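Local coordinates for protein polyhedrin (Simulium ubiquitum cypovirus, PDB 5A9A) that builds the crystalline lattice of viral polyhedra, the occlusion bodies that probably embed and protect cypovirus particles outside the insect host, at residues A[107-111]-A[222-226]; A[35-39]-A[217-223]. All coordinates share one frame; numbering follows the deposited sequence.

Contact 1: A[107-111]-A[222-226]; sequences MISAN and NLCYI
Asn111 and Cys224 meet side chain to backbone: the Cys224 amide donates to Asn111 OD1 at 2.9 Å, nearly straight at the hydrogen (168°), though it comes in tilted from the plane of the amide. The other end of that amide turns back along its own strand. Asn111 ND2 gives a hydrogen to Ser109 OG at 2.9 Å, almost in the amide plane, and it also bonds Arg35 O on the neighbouring strand. With both ends tied, the group cannot easily flip. Ser109 OG passes its own hydrogen on to Cys224 O at 2.6 Å, in the carbonyl plane and on a lone pair. A closed ring of three hydrogen bonds results, and it satisfies both the NH and the C=O of Cys224.

These side chains do what a strand edge would otherwise do. Strand 105-111 already has antiparallel partners on both flanks, 34-41 and 157-163, in the six-stranded sheet of the polyhedrin beta-sandwich, so segment 222-226 is bound across the sheet face. Cys224 SG stands between the backbone N and the carbonyl carbon, which brings it 3.6 Å from Asn111 OD1; it also packs on Cys153. Leu223 crosses the Asn111 amide at about a right angle, CD2 lying 3.5 Å from ND2. Further along, Met107 bends at its last torsion and brings CE to the edge of the Tyr225 ring, in its plane, 3.8 Å from CE1. Met107 SD lies 5.3 Å from the ring centroid, 65° off the normal, an oblique Met-aromatic contact beside Phe159, while the Tyr225 hydroxyl is hydrogen-bonded to Glu211.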
loop_
_atom_site.group_PDB
_atom_site.type_symbol
_atom_site.label_atom_id
_atom_site.label_comp_id
_atom_site.label_asym_id
_atom_site.label_seq_id
_atom_site.Cartn_x
_atom_site.Cartn_y
_atom_site.Cartn_z
ATOM N N MET A 107 2.877 -20.538 -8.304
ATOM C CA MET A 107 2.089 -20.575 -9.526
ATOM C C MET A 107 1.340 -19.258 -9.653
ATOM O O MET A 107 0.740 -18.777 -8.686
ATOM C CB MET A 107 1.105 -21.743 -9.515
ATOM C CG MET A 107 1.767 -23.107 -9.404
ATOM S SD MET A 107 0.579 -24.456 -9.531
ATOM C CE MET A 107 -0.405 -24.182 -8.061
ATOM N N ILE A 108 1.378 -18.668 -10.842
ATOM C CA ILE A 108 0.698 -17.402 -11.071
ATOM C C ILE A 108 -0.291 -17.501 -12.222
ATOM O O ILE A 108 0.087 -17.772 -13.365
ATOM C CB ILE A 108 1.692 -16.265 -11.357
ATOM C CG1 ILE A 108 2.700 -16.145 -10.210
ATOM C CG2 ILE A 108 0.948 -14.949 -11.543
ATOM C CD1 ILE A 108 3.705 -15.029 -10.390
ATOM N N SER A 109 -1.562 -17.289 -11.900
ATOM C CA SER A 109 -2.620 -17.252 -12.896
ATOM C C SER A 109 -2.998 -15.800 -13.159
ATOM O O SER A 109 -3.599 -15.146 -12.310
ATOM C CB SER A 109 -3.837 -18.030 -12.396
ATOM O OG SER A 109 -4.938 -17.873 -13.271
ATOM N N ALA A 110 -2.630 -15.297 -14.333
ATOM C CA ALA A 110 -2.923 -13.915 -14.697
ATOM C C ALA A 110 -4.036 -13.875 -15.735
ATOM O O ALA A 110 -3.948 -14.521 -16.777
ATOM C CB ALA A 110 -1.676 -13.234 -15.230
ATOM N N ASN A 111 -5.083 -13.108 -15.448
ATOM C CA ASN A 111 -6.279 -13.123 -16.281
ATOM C C ASN A 111 -6.814 -11.733 -16.592
ATOM O O ASN A 111 -6.861 -10.865 -15.720
ATOM C CB ASN A 111 -7.374 -13.936 -15.598
ATOM C CG ASN A 111 -6.892 -15.300 -15.159
ATOM O OD1 ASN A 111 -7.073 -16.291 -15.865
ATOM N ND2 ASN A 111 -6.266 -15.359 -13.986
ATOM N N ASN A 222 -13.169 -18.823 -12.363
ATOM C CA ASN A 222 -12.802 -18.700 -13.772
ATOM C C ASN A 222 -11.459 -18.002 -13.963
ATOM O O ASN A 222 -11.332 -17.050 -14.734
ATOM C CB ASN A 222 -13.908 -17.990 -14.558
ATOM C CG ASN A 222 -15.121 -18.878 -14.769
ATOM O OD1 ASN A 222 -15.106 -19.774 -15.612
ATOM N ND2 ASN A 222 -16.171 -18.642 -13.993
ATOM N N LEU A 223 -10.461 -18.496 -13.239
ATOM C CA LEU A 223 -9.078 -18.081 -13.411
ATOM C C LEU A 223 -8.348 -19.266 -14.019
ATOM O O LEU A 223 -8.595 -20.405 -13.627
ATOM C CB LEU A 223 -8.472 -17.723 -12.054
ATOM C CG LEU A 223 -9.244 -16.655 -11.276
ATOM C CD1 LEU A 223 -8.733 -16.530 -9.850
ATOM C CD2 LEU A 223 -9.159 -15.319 -12.002
ATOM N N CYS A 224 -7.464 -19.020 -14.981
ATOM C CA CYS A 224 -6.852 -20.127 -15.702
ATOM C C CYS A 224 -5.946 -20.933 -14.779
ATOM O O CYS A 224 -5.314 -20.390 -13.872
ATOM C CB CYS A 224 -6.088 -19.651 -16.943
ATOM S SG CYS A 224 -4.536 -18.790 -16.626
ATOM N N TYR A 225 -5.906 -22.239 -15.006
ATOM C CA TYR A 225 -5.108 -23.124 -14.177
ATOM C C TYR A 225 -4.625 -24.323 -14.971
ATOM O O TYR A 225 -5.386 -24.932 -15.715
ATOM C CB TYR A 225 -5.916 -23.611 -12.974
ATOM C CG TYR A 225 -5.108 -24.485 -12.043
ATOM C CD1 TYR A 225 -4.173 -23.929 -11.179
ATOM C CD2 TYR A 225 -5.274 -25.864 -12.032
ATOM C CE1 TYR A 225 -3.422 -24.722 -10.333
ATOM C CE2 TYR A 225 -4.530 -26.665 -11.185
ATOM C CZ TYR A 225 -3.607 -26.089 -10.339
ATOM O OH TYR A 225 -2.866 -26.881 -9.493
ATOM N N ILE A 226 -3.349 -24.650 -14.800
ATOM C CA ILE A 226 -2.767 -25.852 -15.371
ATOM C C ILE A 226 -2.330 -26.726 -14.206
ATOM O O ILE A 226 -1.550 -26.291 -13.360
ATOM C CB ILE A 226 -1.558 -25.515 -16.263
ATOM C CG1 ILE A 226 -1.903 -24.350 -17.196
ATOM C CG2 ILE A 226 -1.124 -26.740 -17.052
ATOM C CD1 ILE A 226 -0.835 -24.045 -18.225
#

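Contact 2: A[35-39]-A[217-223]; sequences RVAII and YMQAKNL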
loop_
_atom_site.group_PDB
_atom_site.type_symbol
_atom_site.label_atom_id
_atom_site.label_comp_id
_atom_site.label_asym_id
_atom_site.label_seq_id
_atom_site.Cartn_x
_atom_site.Cartn_y
_atom_site.Cartn_z
ATOM N N ARG A 35 -7.594 -9.836 -13.058
ATOM C CA ARG A 35 -7.523 -10.679 -11.869
ATOM C C ARG A 35 -6.326 -11.630 -11.899
ATOM O O ARG A 35 -6.121 -12.372 -12.861
ATOM C CB ARG A 35 -8.830 -11.460 -11.698
ATOM C CG ARG A 35 -8.995 -12.103 -10.326
ATOM C CD ARG A 35 -10.449 -12.449 -10.039
ATOM N NE ARG A 35 -10.634 -12.945 -8.676
ATOM C CZ ARG A 35 -11.755 -13.497 -8.221
ATOM N NH1 ARG A 35 -12.805 -13.643 -9.021
ATOM N NH2 ARG A 35 -11.826 -13.916 -6.964
ATOM N N VAL A 36 -5.535 -11.586 -10.832
ATOM C CA VAL A 36 -4.330 -12.396 -10.722
ATOM C C VAL A 36 -4.358 -13.207 -9.433
ATOM O O VAL A 36 -4.634 -12.672 -8.355
ATOM C CB VAL A 36 -3.064 -11.511 -10.712
ATOM C CG1 VAL A 36 -1.846 -12.310 -10.255
ATOM C CG2 VAL A 36 -2.825 -10.904 -12.083
ATOM N N ALA A 37 -4.081 -14.501 -9.547
ATOM C CA ALA A 37 -3.935 -15.348 -8.368
ATOM C C ALA A 37 -2.481 -15.774 -8.200
ATOM O O ALA A 37 -1.919 -16.451 -9.066
ATOM C CB ALA A 37 -4.836 -16.570 -8.473
ATOM N N ILE A 38 -1.868 -15.352 -7.097
ATOM C CA ILE A 38 -0.547 -15.834 -6.724
ATOM C C ILE A 38 -0.731 -17.031 -5.803
ATOM O O ILE A 38 -1.345 -16.911 -4.742
ATOM C CB ILE A 38 0.268 -14.767 -5.966
ATOM C CG1 ILE A 38 0.260 -13.434 -6.720
ATOM C CG2 ILE A 38 1.692 -15.256 -5.744
ATOM C CD1 ILE A 38 0.951 -13.468 -8.070
ATOM N N ILE A 39 -0.205 -18.182 -6.210
ATOM C CA ILE A 39 -0.383 -19.412 -5.449
ATOM C C ILE A 39 0.960 -20.012 -5.047
ATOM O O ILE A 39 1.775 -20.360 -5.904
ATOM C CB ILE A 39 -1.154 -20.463 -6.270
ATOM C CG1 ILE A 39 -2.389 -19.829 -6.911
ATOM C CG2 ILE A 39 -1.540 -21.642 -5.384
ATOM C CD1 ILE A 39 -3.034 -20.693 -7.967
ATOM N N TYR A 217 -11.544 -24.196 -7.030
ATOM C CA TYR A 217 -11.521 -22.747 -6.825
ATOM C C TYR A 217 -11.280 -22.004 -8.136
ATOM O O TYR A 217 -11.989 -21.055 -8.467
ATOM C CB TYR A 217 -10.431 -22.374 -5.817
ATOM C CG TYR A 217 -10.321 -20.887 -5.528
ATOM C CD1 TYR A 217 -11.073 -20.298 -4.518
ATOM C CD2 TYR A 217 -9.450 -20.080 -6.251
ATOM C CE1 TYR A 217 -10.970 -18.945 -4.245
ATOM C CE2 TYR A 217 -9.343 -18.726 -5.987
ATOM C CZ TYR A 217 -10.103 -18.165 -4.983
ATOM O OH TYR A 217 -10.000 -16.819 -4.711
ATOM N N MET A 218 -10.271 -22.440 -8.879
ATOM C CA MET A 218 -9.903 -21.768 -10.119
ATOM C C MET A 218 -11.046 -21.840 -11.134
ATOM O O MET A 218 -11.315 -20.880 -11.856
ATOM C CB MET A 218 -8.621 -22.378 -10.691
ATOM C CG MET A 218 -7.425 -22.263 -9.748
ATOM S SD MET A 218 -7.025 -20.556 -9.305
ATOM C CE MET A 218 -6.293 -19.974 -10.838
ATOM N N GLN A 219 -11.727 -22.978 -11.174
ATOM C CA GLN A 219 -12.871 -23.146 -12.060
ATOM C C GLN A 219 -14.081 -22.337 -11.587
ATOM O O GLN A 219 -14.850 -21.823 -12.403
ATOM C CB GLN A 219 -13.220 -24.631 -12.200
ATOM C CG GLN A 219 -12.150 -25.411 -12.953
ATOM C CD GLN A 219 -12.503 -26.867 -13.179
ATOM O OE1 GLN A 219 -13.219 -27.479 -12.388
ATOM N NE2 GLN A 219 -11.992 -27.431 -14.268
ATOM N N ALA A 220 -14.245 -22.215 -10.274
ATOM C CA ALA A 220 -15.328 -21.414 -9.714
ATOM C C ALA A 220 -15.132 -19.927 -10.011
ATOM O O ALA A 220 -16.087 -19.222 -10.342
ATOM C CB ALA A 220 -15.432 -21.637 -8.213
ATOM N N LYS A 221 -13.895 -19.456 -9.889
ATOM C CA LYS A 221 -13.585 -18.045 -10.099
ATOM C C LYS A 221 -13.215 -17.769 -11.556
ATOM O O LYS A 221 -12.975 -16.624 -11.937
ATOM C CB LYS A 221 -12.430 -17.611 -9.196
ATOM C CG LYS A 221 -12.623 -17.940 -7.720
ATOM C CD LYS A 221 -13.850 -17.263 -7.126
ATOM C CE LYS A 221 -14.026 -17.661 -5.665
ATOM N NZ LYS A 221 -15.201 -17.020 -5.020
ATOM N N ASN A 222 -13.169 -18.823 -12.363
ATOM C CA ASN A 222 -12.802 -18.700 -13.772
ATOM C C ASN A 222 -11.459 -18.002 -13.963
ATOM O O ASN A 222 -11.332 -17.050 -14.734
ATOM C CB ASN A 222 -13.908 -17.990 -14.558
ATOM C CG ASN A 222 -15.121 -18.878 -14.769
ATOM O OD1 ASN A 222 -15.106 -19.774 -15.612
ATOM N ND2 ASN A 222 -16.171 -18.642 -13.993
ATOM N N LEU A 223 -10.461 -18.496 -13.239
ATOM C CA LEU A 223 -9.078 -18.081 -13.411
ATOM C C LEU A 223 -8.348 -19.266 -14.019
ATOM O O LEU A 223 -8.595 -20.405 -13.627
ATOM C CB LEU A 223 -8.472 -17.723 -12.054
ATOM C CG LEU A 223 -9.244 -16.655 -11.276
ATOM C CD1 LEU A 223 -8.733 -16.530 -9.850
ATOM C CD2 LEU A 223 -9.159 -15.319 -12.002
#
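Arg35 runs out from its strand across Leu223, and its guanidinium reaches Lys221 and Tyr217 of the helix. Its CG lies anti to the backbone N (chi1 -166°) and the chain stays extended to NE, so CG comes 3.6 Å from Leu223 CD2, with CB and CD close to the same methyl. The two side chains cross at about a right angle. Beyond them the guanidinium has one face covered by Leu223 CD1 and Lys221 CB, the latter 4.0 Å from Arg35 NH1. Its plane stands 77° from the Tyr217 ring.

The charged ends look elsewhere for partners. Arg35 NH2 is salt-bridged to Asp51 and to Asp127 of the second subunit, and Lys221 NZ bonds that same aspartate. The shared carboxylate probably offsets the closeness of the two cations, Arg35 NH2 and Lys221 NZ being 5.0 Å apart. Lys221 bends at chi2, and its CG rests 3.7 Å above the plane of the Tyr217 ring, toward the rim.

Apolar contacts fill the rest. Met218 coils, all three torsions near -60°, which turns its thioether in toward the sheet: SD sits 4.2 Å from Ile39 CD1, and CE comes 4.4 Å from Ala37 CB. Ala37 CB also meets Leu223 CD1. Leu223 is brought in by the turn after the helix, where Leu223 N bonds Met218 O and Asn222, with positive phi, gives a weaker bond to Gln219 O, as in a Schellman motif.

Segment 217-221 of helix 211-221 runs nearly antiparallel to strand segment 35-39, their axes 11.7 Å apart. Tyr217 extends the packing to strands 47-54 and 201-208, while Val36 and Ile38, on the other face of the sheet, pack against strand 57-62.

From the N terminus, strand 34-41 comes first, then strand 105-111, and finally helix 211-221 with the turn and short strand that follow it. Contact 2 closes a loop of 177 residues; contact 1 closes one of 110 that starts inside it and ends slightly beyond, the two overlapping at Asn222 and Leu223. The strands are antiparallel neighbours in the six-stranded sheet, joined by backbone bonds such as Ser109 O to Ala37 N. One continuous piece of chain is therefore laid over two adjacent strands, helix and then exit. Met218 connects the two contacts, its CE packing on Cys224 O and Ser109 OG. Both contacts also touch the second subunit.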